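Side-chain contacts in ricin B-like lectin (Macrolepiota procera, PDB 4IZX), which binds lactose through a galactose-binding pocket on its beta-trefoil fold: residues L64-T69 with T74-V79; I21-E26 with A58-Y63. All coordinates share one frame; numbering follows the deposited sequence. Where two conformers were deposited one is given.

Interaction 1. Residues L64-T69 with T74-V79; sequences LGIEGT and TRLVAV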
loop_
_atom_site.group_PDB
_atom_site.type_symbol
_atom_site.label_atom_id
_atom_site.label_comp_id
_atom_site.label_asym_id
_atom_site.label_seq_id
_atom_site.Cartn_x
_atom_site.Cartn_y
_atom_site.Cartn_z
ATOM N N LEU A 64 0.483 7.153 4.123
ATOM C CA LEU A 64 0.145 6.661 2.793
ATOM C C LEU A 64 -1.215 7.220 2.399
ATOM O O LEU A 64 -2.234 6.970 3.069
ATOM C CB LEU A 64 0.078 5.138 2.837
ATOM C CG LEU A 64 -0.021 4.453 1.497
ATOM C CD1 LEU A 64 1.350 4.492 0.821
ATOM C CD2 LEU A 64 -0.493 3.023 1.621
ATOM N N GLY A 65 -1.255 7.994 1.310
ATOM C CA GLY A 65 -2.477 8.614 0.824
ATOM C C GLY A 65 -2.482 8.674 -0.700
ATOM O O GLY A 65 -1.802 7.904 -1.376
ATOM N N ILE A 66 -3.347 9.537 -1.228
ATOM C CA ILE A 66 -3.547 9.608 -2.683
ATOM C C ILE A 66 -3.464 10.988 -3.262
ATOM O O ILE A 66 -3.673 11.983 -2.565
ATOM C CB ILE A 66 -4.894 8.990 -3.100
ATOM C CG1 ILE A 66 -6.131 9.631 -2.437
ATOM C CG2 ILE A 66 -4.848 7.515 -2.768
ATOM C CD1 ILE A 66 -7.412 9.076 -3.006
ATOM N N GLU A 67 -3.201 11.033 -4.590
ATOM C CA GLU A 67 -3.047 12.254 -5.319
ATOM C C GLU A 67 -4.322 12.567 -6.111
ATOM O O GLU A 67 -4.528 12.055 -7.239
ATOM C CB GLU A 67 -1.805 12.207 -6.233
ATOM C CG GLU A 67 -1.590 13.478 -7.077
ATOM C CD GLU A 67 -0.412 13.273 -8.024
ATOM O OE1 GLU A 67 0.583 14.041 -7.977
ATOM O OE2 GLU A 67 -0.473 12.292 -8.805
ATOM N N GLY A 68 -5.225 13.309 -5.487
ATOM C CA GLY A 68 -6.462 13.680 -6.146
ATOM C C GLY A 68 -7.584 12.691 -5.825
ATOM O O GLY A 68 -7.469 11.829 -4.976
ATOM N N THR A 69 -8.702 12.892 -6.499
ATOM C CA THR A 69 -9.881 12.118 -6.217
ATOM C C THR A 69 -9.737 10.708 -6.770
ATOM O O THR A 69 -9.050 10.479 -7.753
ATOM C CB THR A 69 -11.161 12.794 -6.720
ATOM O OG1 THR A 69 -12.267 12.126 -6.173
ATOM C CG2 THR A 69 -11.293 12.802 -8.189
ATOM N N THR A 74 -5.079 6.944 -10.270
ATOM C CA THR A 74 -4.693 7.896 -9.223
ATOM C C THR A 74 -3.429 7.401 -8.555
ATOM O O THR A 74 -3.334 6.244 -8.149
ATOM C CB THR A 74 -5.799 8.007 -8.160
ATOM O OG1 THR A 74 -6.951 8.529 -8.757
ATOM C CG2 THR A 74 -5.421 8.880 -6.992
ATOM N N ARG A 75 -2.441 8.282 -8.425
ATOM C CA ARG A 75 -1.167 7.927 -7.799
ATOM C C ARG A 75 -1.268 7.885 -6.275
ATOM O O ARG A 75 -1.903 8.752 -5.674
ATOM C CB ARG A 75 -0.088 8.954 -8.171
ATOM C CG ARG A 75 0.333 8.982 -9.633
ATOM C CD ARG A 75 1.735 9.595 -9.789
ATOM N NE ARG A 75 1.872 10.855 -9.065
ATOM C CZ ARG A 75 2.957 11.211 -8.384
ATOM N NH1 ARG A 75 4.005 10.401 -8.333
ATOM N NH2 ARG A 75 2.995 12.378 -7.755
ATOM N N LEU A 76 -0.626 6.902 -5.644
ATOM C CA LEU A 76 -0.408 6.979 -4.202
ATOM C C LEU A 76 0.788 7.888 -3.938
ATOM O O LEU A 76 1.812 7.852 -4.632
ATOM C CB LEU A 76 -0.168 5.598 -3.612
ATOM C CG LEU A 76 -1.431 4.869 -3.185
ATOM C CD1 LEU A 76 -2.276 4.443 -4.352
ATOM C CD2 LEU A 76 -1.108 3.759 -2.222
ATOM N N VAL A 77 0.651 8.704 -2.902
ATOM C CA VAL A 77 1.671 9.642 -2.456
ATOM C C VAL A 77 1.651 9.726 -0.927
ATOM O O VAL A 77 0.646 9.459 -0.275
ATOM C CB VAL A 77 1.455 11.049 -3.054
ATOM C CG1 VAL A 77 1.693 11.070 -4.560
ATOM C CG2 VAL A 77 0.103 11.632 -2.669
ATOM N N ALA A 78 2.788 10.145 -0.371
ATOM C CA ALA A 78 2.854 10.526 1.020
ATOM C C ALA A 78 2.074 11.808 1.282
ATOM O O ALA A 78 2.191 12.749 0.520
ATOM C CB ALA A 78 4.306 10.794 1.395
ATOM N N VAL A 79 1.305 11.841 2.357
ATOM C CA VAL A 79 0.477 12.999 2.708
ATOM C C VAL A 79 0.689 13.349 4.175
ATOM O O VAL A 79 1.100 12.525 4.997
ATOM C CB VAL A 79 -1.013 12.752 2.410
ATOM C CG1 VAL A 79 -1.225 12.543 0.935
ATOM C CG2 VAL A 79 -1.606 11.601 3.207
HETATM O O HOH W 1 -6.391 11.072 -9.146
#

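Interaction 2. Residues I21-E26 with A58-Y63; sequences IDLSGE and ASSGSY. With GAL (beta-D-galactopyranose), chain B; BGC (beta-D-glucopyranose), chain C.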
loop_
_atom_site.group_PDB
_atom_site.type_symbol
_atom_site.label_atom_id
_atom_site.label_comp_id
_atom_site.label_asym_id
_atom_site.label_seq_id
_atom_site.Cartn_x
_atom_site.Cartn_y
_atom_site.Cartn_z
ATOM N N ILE A 21 5.855 -1.977 -1.096
ATOM C CA ILE A 21 5.435 -0.584 -1.089
ATOM C C ILE A 21 6.511 0.260 -0.423
ATOM O O ILE A 21 6.833 0.054 0.768
ATOM C CB ILE A 21 4.070 -0.406 -0.398
ATOM C CG1 ILE A 21 3.009 -1.262 -1.096
ATOM C CG2 ILE A 21 3.702 1.049 -0.299
ATOM C CD1 ILE A 21 1.593 -1.017 -0.620
ATOM N N ASP A 22 7.036 1.221 -1.169
ATOM C CA ASP A 22 8.238 1.972 -0.820
ATOM C C ASP A 22 7.951 3.457 -1.038
ATOM O O ASP A 22 7.430 3.873 -2.063
ATOM C CB ASP A 22 9.355 1.390 -1.712
ATOM C CG ASP A 22 10.699 2.119 -1.675
ATOM O OD1 ASP A 22 10.696 3.361 -1.848
ATOM O OD2 ASP A 22 11.739 1.403 -1.560
ATOM N N LEU A 23 8.277 4.258 -0.022
ATOM C CA LEU A 23 8.240 5.699 -0.114
ATOM C C LEU A 23 9.533 6.140 -0.778
ATOM O O LEU A 23 10.622 6.050 -0.212
ATOM C CB LEU A 23 8.086 6.336 1.247
ATOM C CG LEU A 23 8.115 7.860 1.273
ATOM C CD1 LEU A 23 7.086 8.458 0.348
ATOM C CD2 LEU A 23 7.911 8.377 2.671
ATOM N N SER A 24 9.445 6.578 -2.030
ATOM C CA SER A 24 10.619 6.842 -2.857
ATOM C C SER A 24 11.638 7.718 -2.158
ATOM O O SER A 24 11.322 8.839 -1.716
ATOM C CB SER A 24 10.182 7.555 -4.134
ATOM O OG SER A 24 11.327 7.888 -4.883
ATOM N N GLY A 25 12.883 7.275 -2.168
ATOM C CA GLY A 25 13.953 8.107 -1.645
ATOM C C GLY A 25 14.361 9.228 -2.578
ATOM O O GLY A 25 15.084 10.134 -2.167
ATOM N N GLU A 26 13.858 9.209 -3.803
ATOM C CA GLU A 26 14.170 10.255 -4.749
ATOM C C GLU A 26 13.465 11.548 -4.432
ATOM O O GLU A 26 14.089 12.612 -4.536
ATOM C CB GLU A 26 13.856 9.836 -6.155
ATOM C CG GLU A 26 14.528 10.769 -7.154
ATOM N N ALA A 58 7.476 4.786 8.543
ATOM C CA ALA A 58 8.413 4.691 9.643
ATOM C C ALA A 58 9.599 5.633 9.461
ATOM O O ALA A 58 10.225 6.018 10.434
ATOM C CB ALA A 58 8.861 3.256 9.824
ATOM N N SER A 59 9.957 5.978 8.246
ATOM C CA SER A 59 11.066 6.892 7.989
ATOM C C SER A 59 10.667 8.360 8.066
ATOM O O SER A 59 11.374 9.145 8.663
ATOM C CB SER A 59 11.702 6.601 6.655
ATOM O OG SER A 59 10.747 6.584 5.625
ATOM N N SER A 60 9.565 8.735 7.426
ATOM C CA SER A 60 9.242 10.144 7.273
ATOM C C SER A 60 8.191 10.663 8.237
ATOM O O SER A 60 8.087 11.882 8.423
ATOM C CB SER A 60 8.816 10.447 5.847
ATOM O OG SER A 60 7.524 9.973 5.642
ATOM N N GLY A 61 7.314 9.790 8.687
ATOM C CA GLY A 61 6.159 10.212 9.479
ATOM C C GLY A 61 4.986 10.768 8.686
ATOM O O GLY A 61 3.967 11.136 9.283
ATOM N N SER A 62 5.108 10.848 7.377
ATOM C CA SER A 62 3.982 11.050 6.489
ATOM C C SER A 62 3.116 9.807 6.448
ATOM O O SER A 62 3.547 8.737 6.875
ATOM C CB SER A 62 4.464 11.404 5.055
ATOM O OG SER A 62 5.230 12.577 5.023
ATOM N N TYR A 63 1.925 9.940 5.867
ATOM C CA TYR A 63 0.989 8.838 5.760
ATOM C C TYR A 63 0.827 8.417 4.313
ATOM O O TYR A 63 0.954 9.197 3.381
ATOM C CB TYR A 63 -0.375 9.209 6.357
ATOM C CG TYR A 63 -0.322 9.445 7.843
ATOM C CD1 TYR A 63 0.012 10.693 8.340
ATOM C CD2 TYR A 63 -0.545 8.426 8.739
ATOM C CE1 TYR A 63 0.106 10.912 9.716
ATOM C CE2 TYR A 63 -0.469 8.617 10.111
ATOM C CZ TYR A 63 -0.128 9.860 10.617
ATOM O OH TYR A 63 -0.058 10.046 11.979
HETATM C C1 GAL B . 16.307 4.984 -2.647
HETATM C C2 GAL B . 15.667 4.155 -1.578
HETATM C C3 GAL B . 14.835 3.038 -2.207
HETATM C C4 GAL B . 13.879 3.618 -3.257
HETATM C C5 GAL B . 14.686 4.430 -4.245
HETATM C C6 GAL B . 13.831 5.053 -5.347
HETATM O O2 GAL B . 16.675 3.575 -0.775
HETATM O O3 GAL B . 14.132 2.364 -1.164
HETATM O O4 GAL B . 12.907 4.478 -2.627
HETATM O O5 GAL B . 15.356 5.497 -3.577
HETATM O O6 GAL B . 14.680 5.748 -6.282
HETATM C C2 BGC C . 18.692 8.797 -3.902
HETATM C C3 BGC C . 17.530 7.830 -3.601
HETATM C C4 BGC C . 17.980 6.685 -2.719
HETATM C C5 BGC C . 18.979 7.137 -1.641
HETATM C C6 BGC C . 19.788 5.948 -1.153
HETATM C C1 BGC C . 19.265 9.294 -2.592
HETATM O O1 BGC C . 20.167 10.396 -2.810
HETATM O O2 BGC C . 18.121 9.814 -4.715
HETATM O O3 BGC C . 16.947 7.350 -4.831
HETATM O O4 BGC C . 16.851 6.124 -2.039
HETATM O O5 BGC C . 19.892 8.107 -2.139
HETATM O O6 BGC C . 20.355 5.278 -2.286
#

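Interaction 1. Residues L64-T69 with T74-V79
Strands 64-66 and 76-79 pair antiparallel in a twisted hairpin, their short axes 119° apart, with the hydrogen-bonded pair Gly65-Val77 between the non-hydrogen-bonded pairs Leu64-Ala78 and Ile66-Leu76. Gly65 N bonds Val77 O at 2.9 Å, and Val77 N returns to Gly65 O at 3.0 Å. A further bond from Glu67 N to Arg75 O, 2.8 Å, carries the pairing past Ile66. Beyond it the side chains of Glu67 and Arg75 form a two-pronged salt bridge, in which Arg75 NE meets Glu67 OE2 at 2.8 Å and NH2 meets OE1 at 2.9 Å. Arg75 offers the side of its guanidinium nearly in plane, but both carboxylate oxygens are approached from above their own plane, the two groups being turned 49° apart. An extended Glu67 chain (chi1 179°) and a bend at chi3 of Arg75 bring the charges together, while Val77 CG1 lies against one guanidinium face, toward its rim, and Arg75 NH1 bonds Ser30. On the face bearing Leu64, Ile66 and Leu76, the branch carbon CG of Leu64 touches Leu76 CD2 at 3.9 Å. Nearer the turn, a water donates to Glu67 O and lies 2.6 Å from Thr74 OG1, whose hydroxyl is hydrogen-bonded to the carbonyl of Ala71. Ile66 reaches Trp85 and, on strand 120-126, Leu124; Leu76 packs on that strand and on strand 31-34.

Interaction 2. Residues I21-E26 with A58-Y63
GAL O4 is gripped by two groups of segment 21-26: it donates to Asp22 OD1 at 2.6 Å and accepts from Gly25 N at 2.8 Å, with an N-H...O angle of 154°. The second carboxylate oxygen, Asp22 OD2, takes the neighbouring hydroxyl GAL O3, also at 2.6 Å, and the aspartate thereby spans two adjacent sugar hydroxyls with one oxygen to each. Its CG stands anti to the backbone N (chi1 173°), which carries the carboxylate out from the strand to the galactose. Gln42 NE2 also bonds OD2, a second-shell contact consistent with holding the carboxylate in place; His37 and Asn41 supply further bonds to the galactose. Gly25 CA passes 3.5 Å from BGC O4, so the chain runs close to the link between the two sugars. This is the galactose site of a ricin B-type beta-trefoil, built where strand 20-23 gives way to a loop. That loop is shaped by an ST turn, Glu26 N donating to Ser24 OG at 3.1 Å. Leu23, next to the aspartate, makes the contact with loop 58-63. Its methyl CD2 lies 3.4 Å from Ser60 OG, and Ser60 CB follows at 3.9 Å. The hydroxyl is held at that place by a second ST turn, in which Ser62 N donates to Ser60 OG at 3.1 Å. Beside it, Ser59 bonds Ser57 through its hydroxyl and packs on Lys40 and on the sugar-binding Asn41.

In the fold
Both contacts belong to one trefoil domain and meet directly: the loop of interaction 2 runs into the first strand of interaction 1, Val79 O lies 2.8 Å from Tyr63 N, probably as a hydrogen bond, and Ala78 CB packs against both Ser62 CB and Leu23 CD1. Interaction 1 is the broader, burying 546 Å² against 83 Å², and combines a backbone ladder and a buried leucine pair with an ion pair on its outer side. Interaction 2 joins segments distant in sequence through one buried leucine and exposed serines, and its polar chemistry is directed mainly at the sugar. Leu64 of the hairpin stays about 9 Å from Asp22 between the nearest side-chain atoms.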